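Local coordinates for MccF (Escherichia coli, PDB 4IIY), which confers self-immunity to microcin C7 and is probably a serine carboxypeptidase of the S66 family, caught here with a glutamyl sulfamoyl inosine ligand, at residues A149-I154 / T162-A167; Q99-L104 / T111-T116; E68-K73 / I181-F186; K188-K193 / M342-L347. The protein carries 1 engineered substitution. One frame throughout, in Å; residues are numbered along the deposited sequence.

Contact 1: residues A149-I154 / T162-A167; sequences ALLAGI and TFYGPA
L151 and T162 meet in a buried helix-on-strand contact, where helix 148-158 lies against strand 162-164 close to the middle of the chain. The two short axes run roughly antiparallel, at 148°, and come within 8.4 Å of each other. T162 turns its hydroxyl to the helix: OG1 donates to the backbone O of L151 at 3.2 Å, reaching it from above the carbonyl plane, with a C=O...OG1 angle of 103°. With chi1 at 66°, OG1 lies between the backbone N and the carbonyl carbon of T162, and CG2 is left to meet I154 CG2 at 4.1 Å. This is the return half of a beta-alpha-beta unit, strand 140-143, helix 148-158 and strand 162-164, in the N-terminal domain of the LD-carboxypeptidase family. L151 spreads its two methyls along the strand: CD1 sits 3.5 Å from the carbonyl O of F163 and 3.8 Å from CD1 of Y164, while CD2 packs 3.8 Å from CB of T162. The L151 and Y164 side chains cross at about a right angle. Beyond L151, the Y164 hydroxyl hydrogen-bonds E270, a predicted charge-relay residue, and the backbone N of A145, an engineered residue at the position of the predicted nucleophile.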
# COMPACT_ATOMS: atom_id res chain seq x y z
N ALA B 149 -3.49 -4.82 11.13
CA ALA B 149 -4.40 -3.69 11.24
C ALA B 149 -5.18 -3.74 12.56
O ALA B 149 -5.39 -2.70 13.20
CB ALA B 149 -5.35 -3.64 10.05
N LEU B 150 -5.61 -4.93 12.96
CA LEU B 150 -6.31 -5.12 14.22
C LEU B 150 -5.39 -5.03 15.43
O LEU B 150 -5.74 -4.41 16.43
CB LEU B 150 -7.04 -6.46 14.26
CG LEU B 150 -8.00 -6.75 13.12
CD1 LEU B 150 -8.78 -8.01 13.43
CD2 LEU B 150 -8.95 -5.57 12.88
N LEU B 151 -4.21 -5.64 15.35
CA LEU B 151 -3.28 -5.62 16.48
C LEU B 151 -2.88 -4.19 16.80
O LEU B 151 -2.90 -3.77 17.97
CB LEU B 151 -2.04 -6.44 16.17
CG LEU B 151 -2.26 -7.92 15.85
CD1 LEU B 151 -0.97 -8.56 15.37
CD2 LEU B 151 -2.82 -8.68 17.06
N ALA B 152 -2.51 -3.44 15.76
CA ALA B 152 -2.09 -2.06 15.94
C ALA B 152 -3.27 -1.16 16.30
O ALA B 152 -3.15 -0.29 17.16
CB ALA B 152 -1.39 -1.56 14.68
N GLY B 153 -4.40 -1.35 15.62
CA GLY B 153 -5.56 -0.53 15.88
C GLY B 153 -6.11 -0.69 17.29
O GLY B 153 -6.50 0.29 17.94
N ILE B 154 -6.14 -1.92 17.78
CA ILE B 154 -6.59 -2.19 19.14
C ILE B 154 -5.64 -1.55 20.15
O ILE B 154 -6.07 -0.93 21.12
CB ILE B 154 -6.77 -3.70 19.39
CG1 ILE B 154 -8.00 -4.20 18.62
CG2 ILE B 154 -6.90 -4.00 20.87
CD1 ILE B 154 -8.14 -5.71 18.56
N THR B 162 -1.03 -6.45 22.54
CA THR B 162 -1.38 -7.54 21.64
C THR B 162 -0.11 -8.19 21.09
O THR B 162 1.00 -7.72 21.35
CB THR B 162 -2.26 -7.04 20.47
OG1 THR B 162 -1.50 -6.15 19.63
CG2 THR B 162 -3.50 -6.34 20.99
N PHE B 163 -0.26 -9.28 20.33
CA PHE B 163 0.87 -10.14 19.98
C PHE B 163 1.00 -10.40 18.49
O PHE B 163 0.04 -10.82 17.84
CB PHE B 163 0.75 -11.47 20.73
CG PHE B 163 0.84 -11.32 22.22
CD1 PHE B 163 2.04 -11.51 22.88
CD2 PHE B 163 -0.26 -10.91 22.95
CE1 PHE B 163 2.13 -11.32 24.26
CE2 PHE B 163 -0.18 -10.72 24.33
CZ PHE B 163 1.02 -10.92 24.97
N TYR B 164 2.21 -10.16 17.97
CA TYR B 164 2.56 -10.56 16.62
C TYR B 164 3.02 -12.00 16.72
O TYR B 164 4.05 -12.28 17.33
CB TYR B 164 3.69 -9.69 16.05
CG TYR B 164 3.59 -9.58 14.54
CD1 TYR B 164 2.59 -8.79 13.98
CD2 TYR B 164 4.43 -10.29 13.69
CE1 TYR B 164 2.44 -8.68 12.62
CE2 TYR B 164 4.29 -10.19 12.30
CZ TYR B 164 3.29 -9.38 11.79
OH TYR B 164 3.07 -9.25 10.43
N GLY B 165 2.25 -12.93 16.17
CA GLY B 165 2.55 -14.33 16.36
C GLY B 165 1.61 -15.21 15.58
O GLY B 165 0.90 -14.73 14.68
N PRO B 166 1.59 -16.51 15.91
CA PRO B 166 0.86 -17.50 15.12
C PRO B 166 -0.60 -17.20 14.81
O PRO B 166 -1.36 -16.74 15.67
CB PRO B 166 0.93 -18.76 16.00
CG PRO B 166 2.20 -18.62 16.74
CD PRO B 166 2.47 -17.14 16.91
N ALA B 167 -0.96 -17.49 13.57
CA ALA B 167 -2.34 -17.64 13.13
C ALA B 167 -2.60 -19.13 12.93
O ALA B 167 -1.72 -19.88 12.51
CB ALA B 167 -2.59 -16.85 11.85

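Contact 2: residues Q99-L104 / T111-T116; sequences QEFNEL and TCIMST
I113 is the one strand residue that carries this buried, wholly apolar contact, and it divides its branches between F101 and L104 of helix 94-105. The aliphatic part comes first. CD1 of I113 rests 3.8 Å from CB of L104, close to the root of that side chain, and CG1 of I113 follows at 4.0 Å from the same CB. The other branch turns to the end of the leucine, with I113 CG2 4.0 Å from L104 CD1, so the two side chains meet at both root and tip. The aromatic part uses the CG2 methyl again: it lies 3.9 Å from CE2 of F101, approaching the ring obliquely. F101 extends its ring to the strand because CG stands anti to the backbone N (chi1 -175°), and its side chain crosses that of I113 at about a right angle. Replacing I113 by an alanine would probably open a gap beneath L104 and leave F101 CE2 without its methyl neighbour. Helix 94-105 lies on one face of the sheet: F101 meets F49 edge to face, and I113 also touches F49 of strand 45-49 and I141 of strand 140-143. M114, which points away from helix 94-105, packs on L168 and F172 of helix 168-172.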
# COMPACT_ATOMS: atom_id res chain seq x y z
N GLN B 99 -18.51 -8.29 13.82
CA GLN B 99 -19.35 -9.03 14.76
C GLN B 99 -18.69 -10.33 15.21
O GLN B 99 -18.74 -10.69 16.39
CB GLN B 99 -20.70 -9.37 14.11
CG GLN B 99 -21.59 -8.18 13.77
CD GLN B 99 -22.68 -8.53 12.75
OE1 GLN B 99 -22.98 -9.70 12.51
NE2 GLN B 99 -23.26 -7.50 12.14
N GLU B 100 -18.09 -11.05 14.27
CA GLU B 100 -17.44 -12.32 14.60
C GLU B 100 -16.39 -12.09 15.69
O GLU B 100 -16.30 -12.85 16.66
CB GLU B 100 -16.77 -12.93 13.38
CG GLU B 100 -16.15 -14.30 13.71
CD GLU B 100 -15.31 -14.92 12.61
OE1 GLU B 100 -14.53 -14.20 11.95
OE2 GLU B 100 -15.41 -16.15 12.44
N PHE B 101 -15.59 -11.05 15.51
CA PHE B 101 -14.53 -10.73 16.47
C PHE B 101 -15.12 -10.30 17.81
O PHE B 101 -14.71 -10.77 18.87
CB PHE B 101 -13.61 -9.64 15.90
CG PHE B 101 -12.42 -9.33 16.77
CD1 PHE B 101 -12.52 -8.42 17.81
CD2 PHE B 101 -11.20 -9.96 16.54
CE1 PHE B 101 -11.41 -8.14 18.62
CE2 PHE B 101 -10.09 -9.68 17.33
CZ PHE B 101 -10.20 -8.77 18.37
N ASN B 102 -16.09 -9.39 17.77
CA ASN B 102 -16.69 -8.88 19.00
C ASN B 102 -17.29 -10.01 19.83
O ASN B 102 -17.19 -10.00 21.06
CB ASN B 102 -17.74 -7.81 18.70
CG ASN B 102 -17.14 -6.49 18.23
OD1 ASN B 102 -15.99 -6.19 18.50
ND2 ASN B 102 -17.93 -5.71 17.50
N GLU B 103 -17.90 -10.98 19.17
CA GLU B 103 -18.54 -12.09 19.87
C GLU B 103 -17.53 -12.92 20.67
O GLU B 103 -17.86 -13.46 21.72
CB GLU B 103 -19.33 -12.96 18.90
CG GLU B 103 -20.62 -12.31 18.45
CD GLU B 103 -21.41 -13.17 17.48
OE1 GLU B 103 -20.92 -14.26 17.13
OE2 GLU B 103 -22.51 -12.75 17.07
N LEU B 104 -16.30 -13.00 20.19
CA LEU B 104 -15.26 -13.68 20.94
C LEU B 104 -14.85 -12.86 22.16
O LEU B 104 -14.61 -13.42 23.23
CB LEU B 104 -14.06 -14.01 20.06
CG LEU B 104 -14.35 -14.91 18.85
CD1 LEU B 104 -13.09 -15.10 18.02
CD2 LEU B 104 -14.93 -16.25 19.26
N THR B 111 -9.64 -17.15 26.67
CA THR B 111 -8.43 -16.50 27.17
C THR B 111 -7.62 -15.86 26.03
O THR B 111 -6.93 -14.86 26.22
CB THR B 111 -7.53 -17.50 27.94
OG1 THR B 111 -8.23 -17.96 29.10
CG2 THR B 111 -6.23 -16.86 28.38
N CYS B 112 -7.71 -16.46 24.84
CA CYS B 112 -6.91 -16.06 23.69
C CYS B 112 -7.79 -16.02 22.45
O CYS B 112 -8.54 -16.96 22.18
CB CYS B 112 -5.74 -17.04 23.48
SG CYS B 112 -4.77 -16.81 21.97
N ILE B 113 -7.71 -14.90 21.73
CA ILE B 113 -8.41 -14.72 20.45
C ILE B 113 -7.35 -14.74 19.35
O ILE B 113 -6.48 -13.87 19.30
CB ILE B 113 -9.20 -13.40 20.44
CG1 ILE B 113 -10.32 -13.44 21.49
CG2 ILE B 113 -9.77 -13.11 19.06
CD1 ILE B 113 -11.09 -12.14 21.64
N MET B 114 -7.44 -15.75 18.48
CA MET B 114 -6.41 -16.06 17.50
C MET B 114 -6.95 -15.96 16.08
O MET B 114 -7.99 -16.52 15.75
CB MET B 114 -5.89 -17.48 17.74
CG MET B 114 -4.84 -17.96 16.74
SD MET B 114 -4.28 -19.66 17.07
CE MET B 114 -3.33 -19.40 18.58
N SER B 115 -6.23 -15.24 15.22
CA SER B 115 -6.57 -15.17 13.81
C SER B 115 -6.47 -16.53 13.15
O SER B 115 -5.53 -17.28 13.44
CB SER B 115 -5.62 -14.19 13.14
OG SER B 115 -5.82 -14.16 11.74
N THR B 116 -7.39 -16.86 12.25
CA THR B 116 -7.20 -18.06 11.43
C THR B 116 -6.12 -17.85 10.35
O THR B 116 -5.29 -18.74 10.11
CB THR B 116 -8.49 -18.51 10.74
OG1 THR B 116 -8.99 -17.45 9.93
CG2 THR B 116 -9.55 -18.94 11.77

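Contact 3: residues E68-K73 / I181-F186; sequences EFLQRK and ITYESF
The phenol ring of Y183 is met by F69 and K73, two residues four positions apart in the chain, and each takes it differently. F69 comes edge-on. Its CE2 lies 3.7 Å from CD1 of Y183, in an offset edge-to-face pair with the planes at 76° and the centroids 5.6 Å apart; the CB of Y183 lies in the plane of the F69 ring, at its edge. K73 instead lays its aliphatic chain over one face of the tyrosine. A bend at chi2 (-62°) carries the chain along the ring, running opposite to the tyrosine side chain, from CB, 3.6 Å from Y183 OH, to CE, which makes a CH-pi contact 3.9 Å from the ring centroid and 21° off the ring normal. The ammonium end continues past CE, with NZ 3.9 Å from Y183 CD2. L70 adds a looser apolar touch, CD2 to Y183 CE1 at 4.3 Å. A serine in place of Y183 has no ring, which would probably leave the K73 methylenes without a surface to lie on and the edge of F69 without its aromatic partner. The contact joins helix 60-72, at its C-terminal end, to helix 178-191. Y183 also packs on F75 and on F172 of helix 168-172; L70 touches F172 and L168 of that same helix, and both L70 and F186 reach M114 of strand 110-115.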
# COMPACT_ATOMS: atom_id res chain seq x y z
N GLU B 68 -6.37 -29.76 15.07
CA GLU B 68 -5.96 -30.99 15.74
C GLU B 68 -4.67 -30.77 16.53
O GLU B 68 -4.52 -31.29 17.64
CB GLU B 68 -5.77 -32.12 14.73
CG GLU B 68 -5.38 -33.44 15.37
CD GLU B 68 -5.39 -34.60 14.38
OE1 GLU B 68 -4.75 -35.64 14.67
OE2 GLU B 68 -6.04 -34.47 13.32
N PHE B 69 -3.75 -30.00 15.96
CA PHE B 69 -2.48 -29.73 16.64
C PHE B 69 -2.71 -29.07 18.00
O PHE B 69 -2.17 -29.51 19.02
CB PHE B 69 -1.57 -28.87 15.75
CG PHE B 69 -0.23 -28.58 16.38
CD1 PHE B 69 0.84 -29.43 16.19
CD2 PHE B 69 -0.04 -27.45 17.16
CE1 PHE B 69 2.07 -29.17 16.77
CE2 PHE B 69 1.18 -27.18 17.74
CZ PHE B 69 2.24 -28.04 17.54
N LEU B 70 -3.52 -28.02 18.04
CA LEU B 70 -3.77 -27.33 19.30
C LEU B 70 -4.62 -28.16 20.26
O LEU B 70 -4.41 -28.11 21.48
CB LEU B 70 -4.36 -25.94 19.08
CG LEU B 70 -3.45 -24.90 18.43
CD1 LEU B 70 -4.21 -23.59 18.22
CD2 LEU B 70 -2.19 -24.67 19.25
N GLN B 71 -5.59 -28.90 19.74
CA GLN B 71 -6.38 -29.77 20.60
C GLN B 71 -5.52 -30.83 21.28
O GLN B 71 -5.72 -31.13 22.46
CB GLN B 71 -7.53 -30.42 19.83
CG GLN B 71 -8.62 -29.43 19.46
CD GLN B 71 -9.70 -30.03 18.59
OE1 GLN B 71 -9.46 -30.99 17.85
NE2 GLN B 71 -10.90 -29.47 18.67
N ARG B 72 -4.56 -31.39 20.56
CA ARG B 72 -3.70 -32.41 21.15
C ARG B 72 -2.80 -31.82 22.23
O ARG B 72 -2.33 -32.54 23.11
CB ARG B 72 -2.87 -33.12 20.08
CG ARG B 72 -3.68 -34.08 19.23
CD ARG B 72 -2.76 -34.89 18.32
NE ARG B 72 -3.51 -35.65 17.32
CZ ARG B 72 -3.96 -36.88 17.51
NH1 ARG B 72 -3.76 -37.50 18.67
NH2 ARG B 72 -4.63 -37.50 16.54
N LYS B 73 -2.56 -30.51 22.18
CA LYS B 73 -1.82 -29.82 23.23
C LYS B 73 -2.69 -29.54 24.45
O LYS B 73 -2.19 -29.07 25.47
CB LYS B 73 -1.25 -28.49 22.72
CG LYS B 73 -0.20 -28.62 21.64
CD LYS B 73 1.02 -29.38 22.10
CE LYS B 73 2.07 -29.38 20.99
NZ LYS B 73 3.34 -30.04 21.39
N ILE B 181 8.72 -25.77 16.66
CA ILE B 181 9.51 -24.63 17.09
C ILE B 181 8.62 -23.39 17.26
O ILE B 181 8.75 -22.63 18.22
CB ILE B 181 10.67 -24.37 16.11
CG1 ILE B 181 11.50 -25.65 15.90
CG2 ILE B 181 11.55 -23.23 16.58
CD1 ILE B 181 12.02 -26.27 17.19
N THR B 182 7.69 -23.19 16.33
CA THR B 182 6.68 -22.15 16.46
C THR B 182 5.90 -22.32 17.77
O THR B 182 5.72 -21.37 18.54
CB THR B 182 5.73 -22.18 15.27
OG1 THR B 182 6.49 -21.90 14.09
CG2 THR B 182 4.60 -21.16 15.42
N TYR B 183 5.45 -23.54 18.02
CA TYR B 183 4.67 -23.79 19.22
C TYR B 183 5.47 -23.54 20.49
O TYR B 183 4.95 -22.96 21.45
CB TYR B 183 4.11 -25.21 19.22
CG TYR B 183 3.29 -25.44 20.46
CD1 TYR B 183 2.01 -24.91 20.57
CD2 TYR B 183 3.80 -26.15 21.55
CE1 TYR B 183 1.26 -25.09 21.73
CE2 TYR B 183 3.05 -26.33 22.71
CZ TYR B 183 1.78 -25.80 22.78
OH TYR B 183 1.01 -25.96 23.92
N GLU B 184 6.72 -23.97 20.52
CA GLU B 184 7.56 -23.77 21.69
C GLU B 184 7.67 -22.29 22.07
O GLU B 184 7.62 -21.94 23.25
CB GLU B 184 8.93 -24.40 21.48
CG GLU B 184 8.91 -25.91 21.60
CD GLU B 184 10.11 -26.59 20.96
OE1 GLU B 184 11.18 -25.94 20.83
OE2 GLU B 184 9.99 -27.78 20.58
N SER B 185 7.79 -21.41 21.08
CA SER B 185 7.84 -19.97 21.39
C SER B 185 6.48 -19.45 21.88
O SER B 185 6.41 -18.70 22.87
CB SER B 185 8.31 -19.17 20.17
OG SER B 185 8.29 -17.78 20.42
N PHE B 186 5.42 -19.83 21.19
CA PHE B 186 4.05 -19.46 21.56
C PHE B 186 3.78 -19.80 23.03
O PHE B 186 3.38 -18.94 23.83
CB PHE B 186 3.08 -20.21 20.63
CG PHE B 186 1.62 -20.09 20.99
CD1 PHE B 186 0.88 -19.00 20.57
CD2 PHE B 186 0.98 -21.11 21.67
CE1 PHE B 186 -0.47 -18.91 20.86
CE2 PHE B 186 -0.37 -21.03 21.97
CZ PHE B 186 -1.10 -19.94 21.56

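Contact 4: residues K188-K193 / M342-L347; sequences KILTRK and MLTLPL. With EDO (1,2-ethanediol), chain O; EDO (1,2-ethanediol), chain Q.
I189 and T344 form the heart of this buried contact, their side chains sliding past each other in opposite directions. The CG2 methyls face one another at 3.9 Å, and CG1 of I189 sits 3.5 Å from the carbonyl O of T344. In T344, with OG1 at chi1 -69°, beside the backbone N, CG2 stands anti to that N and its methyl faces the helix. L190 adds a more distant touch, CD2 to CG2 of T344 at 4.5 Å. Here the last turn of helix 178-191 packs on the chain leading into strand 345-347, an outermost strand of the six-stranded mixed sheet and the one that runs antiparallel to its neighbour, strand 162-164. The T344 carbonyl is held by the hydroxyl of Y200, and the backbone N of T344 donates to OG of S185, one turn earlier in the helix. F163 lies behind, touching both L190 and T344. Farther out, R192 leaves the helix and spreads its guanidinium between two ethanediols, probably from the crystallisation liquor. NE gives a nearly straight bond of 2.8 Å (170°) to O2 of the chain O molecule, and NH2 reaches O1 of the same molecule at 2.9 Å. On the chain Q molecule, NH1 donates to O2 at 2.7 Å. Y366 OH and the G196 carbonyl are further partners of R192 NH1 and NH2.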
# COMPACT_ATOMS: atom_id res chain seq x y z
N LYS B 188 5.92 -20.71 25.45
CA LYS B 188 6.85 -20.08 26.38
C LYS B 188 6.48 -18.62 26.68
O LYS B 188 6.40 -18.21 27.84
CB LYS B 188 8.27 -20.14 25.82
CG LYS B 188 9.33 -19.48 26.70
CD LYS B 188 9.54 -20.26 27.99
CE LYS B 188 10.73 -19.73 28.78
NZ LYS B 188 10.96 -20.55 30.00
N ILE B 189 6.29 -17.84 25.62
CA ILE B 189 6.03 -16.42 25.77
C ILE B 189 4.74 -16.17 26.55
O ILE B 189 4.68 -15.29 27.41
CB ILE B 189 5.93 -15.73 24.39
CG1 ILE B 189 7.29 -15.73 23.68
CG2 ILE B 189 5.44 -14.30 24.53
CD1 ILE B 189 8.36 -14.95 24.41
N LEU B 190 3.71 -16.95 26.26
CA LEU B 190 2.39 -16.67 26.80
C LEU B 190 2.13 -17.31 28.17
O LEU B 190 1.23 -16.87 28.88
CB LEU B 190 1.30 -17.07 25.80
CG LEU B 190 1.33 -16.33 24.45
CD1 LEU B 190 0.26 -16.87 23.53
CD2 LEU B 190 1.18 -14.82 24.62
N THR B 191 2.90 -18.34 28.54
CA THR B 191 2.69 -18.99 29.84
C THR B 191 3.76 -18.71 30.89
O THR B 191 3.52 -18.95 32.08
CB THR B 191 2.53 -20.52 29.74
OG1 THR B 191 3.79 -21.12 29.42
CG2 THR B 191 1.49 -20.90 28.71
N ARG B 192 4.91 -18.19 30.49
CA ARG B 192 6.01 -18.01 31.44
C ARG B 192 5.68 -17.04 32.56
O ARG B 192 4.83 -16.16 32.41
CB ARG B 192 7.28 -17.54 30.72
CG ARG B 192 7.17 -16.17 30.04
CD ARG B 192 8.48 -15.75 29.40
NE ARG B 192 9.44 -15.24 30.38
CZ ARG B 192 9.43 -14.00 30.86
NH1 ARG B 192 8.50 -13.15 30.46
NH2 ARG B 192 10.34 -13.62 31.74
N LYS B 193 6.35 -17.21 33.69
CA LYS B 193 6.27 -16.23 34.77
C LYS B 193 6.83 -14.90 34.29
O LYS B 193 7.85 -14.87 33.59
CB LYS B 193 7.05 -16.70 35.99
CG LYS B 193 6.62 -18.06 36.52
CD LYS B 193 5.17 -18.05 36.96
CE LYS B 193 4.93 -19.02 38.10
NZ LYS B 193 4.54 -18.30 39.35
N MET B 342 8.03 -19.43 13.48
CA MET B 342 7.70 -18.07 13.86
C MET B 342 7.70 -17.92 15.38
O MET B 342 7.08 -18.73 16.07
CB MET B 342 6.32 -17.73 13.31
CG MET B 342 5.94 -16.28 13.51
SD MET B 342 4.18 -15.99 13.24
CE MET B 342 4.27 -14.20 13.22
N LEU B 343 8.39 -16.91 15.87
CA LEU B 343 8.39 -16.58 17.29
C LEU B 343 7.20 -15.67 17.60
O LEU B 343 6.66 -15.01 16.71
CB LEU B 343 9.69 -15.86 17.66
CG LEU B 343 10.97 -16.64 17.30
CD1 LEU B 343 12.21 -15.77 17.48
CD2 LEU B 343 11.09 -17.91 18.12
N THR B 344 6.80 -15.62 18.87
CA THR B 344 5.71 -14.77 19.34
C THR B 344 6.30 -13.51 19.99
O THR B 344 7.19 -13.61 20.84
CB THR B 344 4.83 -15.54 20.34
OG1 THR B 344 4.12 -16.57 19.64
CG2 THR B 344 3.82 -14.61 21.00
N LEU B 345 5.79 -12.33 19.59
CA LEU B 345 6.34 -11.05 20.03
C LEU B 345 5.24 -10.11 20.55
O LEU B 345 4.33 -9.75 19.81
CB LEU B 345 7.02 -10.36 18.85
CG LEU B 345 7.63 -8.98 19.10
CD1 LEU B 345 8.86 -9.09 19.98
CD2 LEU B 345 7.98 -8.31 17.78
N PRO B 346 5.31 -9.71 21.83
CA PRO B 346 4.36 -8.68 22.29
C PRO B 346 4.71 -7.34 21.64
O PRO B 346 5.89 -6.99 21.54
CB PRO B 346 4.61 -8.63 23.80
CG PRO B 346 6.04 -9.05 23.96
CD PRO B 346 6.27 -10.09 22.88
N LEU B 347 3.70 -6.61 21.20
CA LEU B 347 3.88 -5.28 20.62
C LEU B 347 3.49 -4.19 21.61
O LEU B 347 2.47 -4.30 22.29
CB LEU B 347 3.03 -5.13 19.37
CG LEU B 347 3.33 -6.10 18.22
CD1 LEU B 347 2.25 -6.00 17.16
CD2 LEU B 347 4.68 -5.81 17.64
C1 EDO O . 13.02 -15.60 31.32
O1 EDO O . 12.75 -14.97 32.57
C2 EDO O . 12.62 -17.08 31.36
O2 EDO O . 11.20 -17.23 31.30
C1 EDO Q . 9.83 -9.35 30.70
O1 EDO Q . 10.15 -10.69 30.36
C2 EDO Q . 8.51 -9.35 31.46
O2 EDO Q . 8.00 -10.69 31.56

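How the contacts relate
From the N terminus, helix 60-72 opens contact 3, which closes only when 181-186 arrives 108 residues later. Within that span, contact 2 closes first, a short loop between 99-104 and 111-116, and contact 1 then closes another between 149-154 and 162-167, the two in series. Contact 4 follows contact 3, joining 188-193 to 342-347 across 149 residues and bringing the C-terminal part of the chain back to the first sheet. Contacts 1, 2 and 4 all reach that sheet, and strands 162-164 and 345-347 are neighbours in it. Helix 178-191 serves both contacts 3 and 4, with T182 bonded to the backbone N of M342.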